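Local coordinates for protein 3-chlorocatechol 1,2-dioxygenase (Rhodococcus opacus, PDB 2BOY) that probably opens the aromatic ring of catechols, chlorinated ones included, by intradiol cleavage at a ferric iron, in the breakdown of aromatic compounds, at residues E108-E113 against K248-K253; G131-I136 against A165-P170. All blocks are in the same frame, centred on the assembly; numbering follows the deposited sequence. Where two conformers were deposited one is given.

Contact 1 (E108-E113 with K248-K253) and contact 2 (G131-I136 with A165-P170) lie on opposite sides of the centre of the chain, their centres 30 Å apart and their nearest atoms about 15 Å apart. Both reach the same mixed sheet. Contact 1 closes a loop of 134 residues, and contact 2 forms within that loop. Contact 2 is at the iron itself, supplying Y133. Strand 187-197, which carries the other protein ligands H191 and H193, connects the two: it pairs with strand 167-168, and its W194 and I196 pack on F249. The F249 side chain remains about 10 Å from that of H193.

Contact 1: E108-E113 against K248-K253; sequences EVVDQE and KFTLGK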
loop_
_atom_site.group_PDB
_atom_site.type_symbol
_atom_site.label_atom_id
_atom_site.label_comp_id
_atom_site.label_asym_id
_atom_site.label_seq_id
_atom_site.Cartn_x
_atom_site.Cartn_y
_atom_site.Cartn_z
ATOM N N GLU A 108 -19.172 24.452 24.727
ATOM C CA GLU A 108 -20.013 25.489 24.155
ATOM C C GLU A 108 -19.784 25.400 22.643
ATOM O O GLU A 108 -18.640 25.141 22.180
ATOM C CB GLU A 108 -19.608 26.898 24.685
ATOM C CG GLU A 108 -20.555 28.029 24.204
ATOM C CD GLU A 108 -20.079 29.440 24.552
ATOM O OE1 GLU A 108 -18.844 29.661 24.641
ATOM O OE2 GLU A 108 -20.952 30.338 24.680
ATOM N N VAL A 109 -20.848 25.623 21.884
ATOM C CA VAL A 109 -20.757 25.702 20.431
ATOM C C VAL A 109 -21.374 27.038 19.996
ATOM O O VAL A 109 -22.525 27.324 20.365
ATOM C CB VAL A 109 -21.469 24.540 19.680
ATOM C CG1 VAL A 109 -21.165 24.652 18.146
ATOM C CG2 VAL A 109 -21.065 23.100 20.233
ATOM N N VAL A 110 -20.597 27.825 19.241
ATOM C CA VAL A 110 -21.061 29.137 18.750
ATOM C C VAL A 110 -21.000 29.187 17.220
ATOM O O VAL A 110 -20.368 28.329 16.617
ATOM C CB VAL A 110 -20.216 30.262 19.334
ATOM C CG1 VAL A 110 -20.347 30.306 20.895
ATOM C CG2 VAL A 110 -18.705 30.191 18.839
ATOM N N ASP A 111 -21.650 30.183 16.590
ATOM C CA ASP A 111 -21.492 30.368 15.154
ATOM C C ASP A 111 -20.336 31.351 14.894
ATOM O O ASP A 111 -19.676 31.800 15.832
ATOM C CB ASP A 111 -22.815 30.813 14.509
ATOM C CG ASP A 111 -23.315 32.155 15.032
ATOM O OD1 ASP A 111 -22.505 32.964 15.531
ATOM O OD2 ASP A 111 -24.525 32.477 14.985
ATOM N N GLN A 112 -20.119 31.711 13.644
ATOM C CA GLN A 112 -18.987 32.563 13.323
ATOM C C GLN A 112 -19.127 33.997 13.812
ATOM O O GLN A 112 -18.113 34.680 13.900
ATOM C CB GLN A 112 -18.521 32.438 11.846
ATOM C CG GLN A 112 -19.600 32.575 10.814
ATOM C CD GLN A 112 -19.467 31.577 9.640
ATOM O OE1 GLN A 112 -18.374 31.375 9.074
ATOM N NE2 GLN A 112 -20.590 30.996 9.251
ATOM N N GLU A 113 -20.332 34.431 14.226
ATOM C CA GLU A 113 -20.460 35.702 14.966
ATOM C C GLU A 113 -20.245 35.526 16.466
ATOM O O GLU A 113 -20.340 36.502 17.237
ATOM C CB GLU A 113 -21.851 36.356 14.780
ATOM C CG GLU A 113 -22.475 36.231 13.408
ATOM C CD GLU A 113 -21.506 36.588 12.307
ATOM O OE1 GLU A 113 -21.328 35.756 11.395
ATOM O OE2 GLU A 113 -20.924 37.703 12.349
ATOM N N LYS A 248 -14.591 25.702 23.632
ATOM C CA LYS A 248 -15.580 26.331 22.782
ATOM C C LYS A 248 -15.343 25.962 21.337
ATOM O O LYS A 248 -14.260 26.279 20.781
ATOM C CB LYS A 248 -15.514 27.867 22.911
ATOM C CG LYS A 248 -16.446 28.606 21.936
ATOM C CD LYS A 248 -16.332 30.166 22.014
ATOM C CE LYS A 248 -15.132 30.706 21.186
ATOM N NZ LYS A 248 -14.659 32.105 21.598
ATOM N N PHE A 249 -16.343 25.300 20.735
ATOM C CA PHE A 249 -16.329 24.916 19.328
ATOM C C PHE A 249 -17.047 25.981 18.473
ATOM O O PHE A 249 -17.996 26.624 18.931
ATOM C CB PHE A 249 -17.106 23.615 19.099
ATOM C CG PHE A 249 -16.603 22.413 19.917
ATOM C CD1 PHE A 249 -17.202 22.098 21.128
ATOM C CD2 PHE A 249 -15.626 21.557 19.397
ATOM C CE1 PHE A 249 -16.814 20.962 21.867
ATOM C CE2 PHE A 249 -15.211 20.423 20.144
ATOM C CZ PHE A 249 -15.844 20.136 21.357
ATOM N N THR A 250 -16.588 26.158 17.240
ATOM C CA THR A 250 -17.275 27.069 16.306
ATOM C C THR A 250 -17.696 26.328 15.048
ATOM O O THR A 250 -16.900 25.579 14.494
ATOM C CB THR A 250 -16.407 28.252 15.938
ATOM O OG1 THR A 250 -16.088 28.996 17.123
ATOM C CG2 THR A 250 -17.225 29.271 15.069
ATOM N N LEU A 251 -18.938 26.543 14.604
ATOM C CA LEU A 251 -19.380 26.033 13.302
ATOM C C LEU A 251 -19.627 27.205 12.340
ATOM O O LEU A 251 -20.098 28.277 12.761
ATOM C CB LEU A 251 -20.669 25.212 13.435
ATOM C CG LEU A 251 -20.726 23.935 14.316
ATOM C CD1 LEU A 251 -22.032 23.154 14.147
ATOM C CD2 LEU A 251 -19.505 23.048 13.954
ATOM N N GLY A 252 -19.358 26.980 11.053
ATOM C CA GLY A 252 -19.567 28.019 10.057
ATOM C C GLY A 252 -20.720 27.592 9.182
ATOM O O GLY A 252 -20.926 26.409 8.970
ATOM N N LYS A 253 -21.473 28.559 8.666
ATOM C CA LYS A 253 -22.666 28.250 7.876
ATOM C C LYS A 253 -22.321 27.591 6.569
ATOM O O LYS A 253 -21.260 27.825 6.010
ATOM C CB LYS A 253 -23.487 29.526 7.608
ATOM C CG LYS A 253 -24.198 30.052 8.843
ATOM C CD LYS A 253 -25.589 30.562 8.469
ATOM C CE LYS A 253 -26.234 31.337 9.614
ATOM N NZ LYS A 253 -27.007 32.529 9.100
#
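The F249 ring receives the carbonyl of E108 at its edge, near the ring plane, with E108 O 3.5 Å from F249 CD1, while V109 CG2 comes in obliquely at 4.1 Å from the same carbon. The contact is a parallel strand pair in the mixed sheet of the intradiol dioxygenase fold, joining the C-terminal parts of strands 102-110 and 241-250, whose local directions differ by 27°. F249 also meets the ring of W194 and forms an edge-to-face pair with Y247, and L251 joins it against I196 and L204, so V109, F249 and L251 form the inward, apolar side. There CG1 of V109, anti to its backbone N (chi1 -174°), reaches CG of L251 at 3.9 Å. Three nearly straight hydrogen bonds knit the backbones: F249 N to E108 O (2.7 Å), V110 N to F249 O, and L251 N to V110 O. Alongside them, the CA-H groups of K248, V109, T250 and D111 also point at carbonyl oxygens of the other segment. The other face carries E108, K248, V110 and T250. E108 and K248 run side by side in the same direction; OE1 of E108 meets CD of K248 at 3.7 Å. A bend at chi3 (82°) turns CE of the lysine aside; its NZ is 5.7 Å from E108 OE1, too far for a salt bridge. CG2 of V110 leans on OG1 of T250. Past the paired residues, D111 OD1 accepts a hydrogen bond from A115 N and a weak one from E113 N at 2.9 Å.

Contact 2: G131-I136 against A165-P170; sequences GEYSFI and APYEIP. With FE (Fe (III) ion), chain I; BHO (benzhydroxamic acid), chain J.
Y133 and Y167 meet as an offset edge-to-face aromatic pair beside the ferric iron of the intradiol dioxygenase active site, where the loop between strands 121-125 and 146-150 runs past short strand 167-168. The edge of Y133 is turned to the face of Y167, with centroids 5.8 Å apart and planes at 70°; Y133 CD1 and Y167 CE2 are 4.1 Å apart. Y167 was deposited in two conformers, and these contacts belong to one of them. Its chi1 of 180°, anti to the backbone N, carries CG toward the 131-136 loop. The Y167 hydroxyl is hydrogen-bonded to that of Y78, whose ring also meets Y133.

Backbone-to-side-chain contacts are made at G131. Its O sits in the plane of the Y167 ring at the edge, 3.1 Å from CD2. A side chain at G131 would collide with P166 O, and the positive phi (78°) is a second reason for glycine. CB of A165 is 3.5 Å from G131 N.

Metal bonding comes from Y133, whose OH lies 1.9 Å from the iron, alongside H191, H193 and the nitrogen of benzhydroxamic acid; the modelled length of this last bond is doubtfully short. C6 of that ligand approaches the Y167 ring obliquely. I169 lines the aromatic end of the pocket, its CD1 lying in the plane of the Y167 ring at the edge and 3.6 Å from C5 of benzhydroxamic acid.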
loop_
_atom_site.group_PDB
_atom_site.type_symbol
_atom_site.label_atom_id
_atom_site.label_comp_id
_atom_site.label_asym_id
_atom_site.label_seq_id
_atom_site.Cartn_x
_atom_site.Cartn_y
_atom_site.Cartn_z
ATOM N N GLY A 131 -6.804 2.614 27.702
ATOM C CA GLY A 131 -6.516 2.797 26.275
ATOM C C GLY A 131 -7.276 1.897 25.288
ATOM O O GLY A 131 -6.837 1.727 24.142
ATOM N N GLU A 132 -8.419 1.352 25.690
ATOM C CA GLU A 132 -9.180 0.459 24.807
ATOM C C GLU A 132 -10.475 1.123 24.342
ATOM O O GLU A 132 -11.132 1.801 25.119
ATOM C CB GLU A 132 -9.590 -0.823 25.546
ATOM C CG GLU A 132 -8.416 -1.670 26.100
ATOM C CD GLU A 132 -7.547 -2.221 24.979
ATOM O OE1 GLU A 132 -8.101 -2.804 24.030
ATOM O OE2 GLU A 132 -6.303 -2.065 25.031
ATOM N N TYR A 133 -10.863 0.853 23.101
ATOM C CA TYR A 133 -12.138 1.313 22.586
ATOM C C TYR A 133 -13.188 0.217 22.534
ATOM O O TYR A 133 -12.868 -0.913 22.188
ATOM C CB TYR A 133 -11.944 1.790 21.157
ATOM C CG TYR A 133 -11.303 3.171 21.020
ATOM C CD1 TYR A 133 -9.920 3.302 20.884
ATOM C CD2 TYR A 133 -12.090 4.330 21.021
ATOM C CE1 TYR A 133 -9.331 4.574 20.722
ATOM C CE2 TYR A 133 -11.486 5.627 20.840
ATOM C CZ TYR A 133 -10.128 5.710 20.685
ATOM O OH TYR A 133 -9.547 6.933 20.546
ATOM N N SER A 134 -14.439 0.554 22.820
ATOM C CA SER A 134 -15.532 -0.369 22.582
ATOM C C SER A 134 -15.649 -0.709 21.072
ATOM O O SER A 134 -15.175 0.071 20.191
ATOM C CB SER A 134 -16.874 0.126 23.196
ATOM O OG SER A 134 -17.365 1.297 22.548
ATOM N N PHE A 135 -16.190 -1.898 20.810
ATOM C CA PHE A 135 -16.237 -2.570 19.477
ATOM C C PHE A 135 -14.893 -3.015 18.959
ATOM O O PHE A 135 -14.702 -4.199 18.606
ATOM C CB PHE A 135 -16.977 -1.744 18.376
ATOM C CG PHE A 135 -18.386 -1.383 18.730
ATOM C CD1 PHE A 135 -19.421 -2.271 18.486
ATOM C CD2 PHE A 135 -18.693 -0.140 19.318
ATOM C CE1 PHE A 135 -20.749 -1.967 18.831
ATOM C CE2 PHE A 135 -19.997 0.185 19.642
ATOM C CZ PHE A 135 -21.049 -0.742 19.415
ATOM N N ILE A 136 -13.958 -2.070 18.900
ATOM C CA ILE A 136 -12.606 -2.339 18.520
ATOM C C ILE A 136 -12.017 -3.487 19.362
ATOM O O ILE A 136 -11.479 -4.474 18.822
ATOM C CB ILE A 136 -11.750 -1.086 18.633
ATOM C CG1 ILE A 136 -12.441 0.132 17.960
ATOM C CG2 ILE A 136 -10.362 -1.365 18.013
ATOM C CD1 ILE A 136 -13.050 -0.181 16.592
ATOM N N ALA A 165 -6.852 7.172 28.664
ATOM C CA ALA A 165 -5.419 6.907 28.567
ATOM C C ALA A 165 -4.927 7.122 27.137
ATOM O O ALA A 165 -5.685 6.949 26.197
ATOM C CB ALA A 165 -5.122 5.446 28.980
ATOM N N PRO A 166 -3.643 7.422 26.984
ATOM C CA PRO A 166 -2.991 7.290 25.686
ATOM C C PRO A 166 -3.106 5.848 25.194
ATOM O O PRO A 166 -3.293 4.939 25.993
ATOM C CB PRO A 166 -1.517 7.577 25.987
ATOM C CG PRO A 166 -1.475 8.265 27.290
ATOM C CD PRO A 166 -2.725 7.906 28.041
ATOM N N TYR A 167 -2.977 5.688 23.868
ATOM C CA TYR A 167 -3.275 4.480 23.074
ATOM C C TYR A 167 -1.965 4.059 22.351
ATOM O O TYR A 167 -1.315 4.940 21.786
ATOM C CB TYR A 167 -4.356 4.872 22.012
ATOM C CG TYR A 167 -4.808 3.750 21.072
ATOM C CD1 TYR A 167 -4.338 3.660 19.747
ATOM C CD2 TYR A 167 -5.720 2.791 21.502
ATOM C CE1 TYR A 167 -4.751 2.605 18.897
ATOM C CE2 TYR A 167 -6.142 1.755 20.662
ATOM C CZ TYR A 167 -5.640 1.656 19.375
ATOM O OH TYR A 167 -6.064 0.612 18.569
ATOM N N GLU A 168 -1.572 2.763 22.372
ATOM C CA GLU A 168 -0.591 2.256 21.435
ATOM C C GLU A 168 -1.303 1.541 20.273
ATOM O O GLU A 168 -2.211 0.739 20.490
ATOM C CB GLU A 168 0.349 1.260 22.154
ATOM C CG GLU A 168 1.792 1.723 22.254
ATOM C CD GLU A 168 2.765 0.631 22.685
ATOM O OE1 GLU A 168 2.539 0.029 23.758
ATOM O OE2 GLU A 168 3.766 0.407 21.952
ATOM N N ILE A 169 -0.908 1.826 19.036
ATOM C CA ILE A 169 -1.299 0.964 17.916
ATOM C C ILE A 169 -0.789 -0.456 18.245
ATOM O O ILE A 169 0.390 -0.620 18.505
ATOM C CB ILE A 169 -0.654 1.474 16.588
ATOM C CG1 ILE A 169 -0.933 2.977 16.358
ATOM C CG2 ILE A 169 -1.069 0.595 15.368
ATOM C CD1 ILE A 169 -2.368 3.426 16.582
ATOM N N PRO A 170 -1.646 -1.482 18.223
ATOM C CA PRO A 170 -1.241 -2.827 18.717
ATOM C C PRO A 170 -0.163 -3.503 17.883
ATOM O O PRO A 170 -0.297 -3.531 16.656
ATOM C CB PRO A 170 -2.557 -3.621 18.691
ATOM C CG PRO A 170 -3.596 -2.516 18.663
ATOM C CD PRO A 170 -3.037 -1.463 17.750
HETATM FE FE FE I . -8.600 7.719 19.068
HETATM C C1 BHO J . -6.610 6.810 15.858
HETATM C C2 BHO J . -6.049 7.572 14.725
HETATM C C3 BHO J . -5.182 6.921 13.845
HETATM C C4 BHO J . -4.855 5.575 14.075
HETATM C C5 BHO J . -5.382 4.876 15.147
HETATM C C6 BHO J . -6.251 5.486 16.053
HETATM C C BHO J . -7.541 7.511 16.797
HETATM O O1 BHO J . -7.401 8.684 16.910
HETATM N N BHO J . -8.466 6.946 17.546
HETATM O O2 BHO J . -9.297 6.120 17.134
#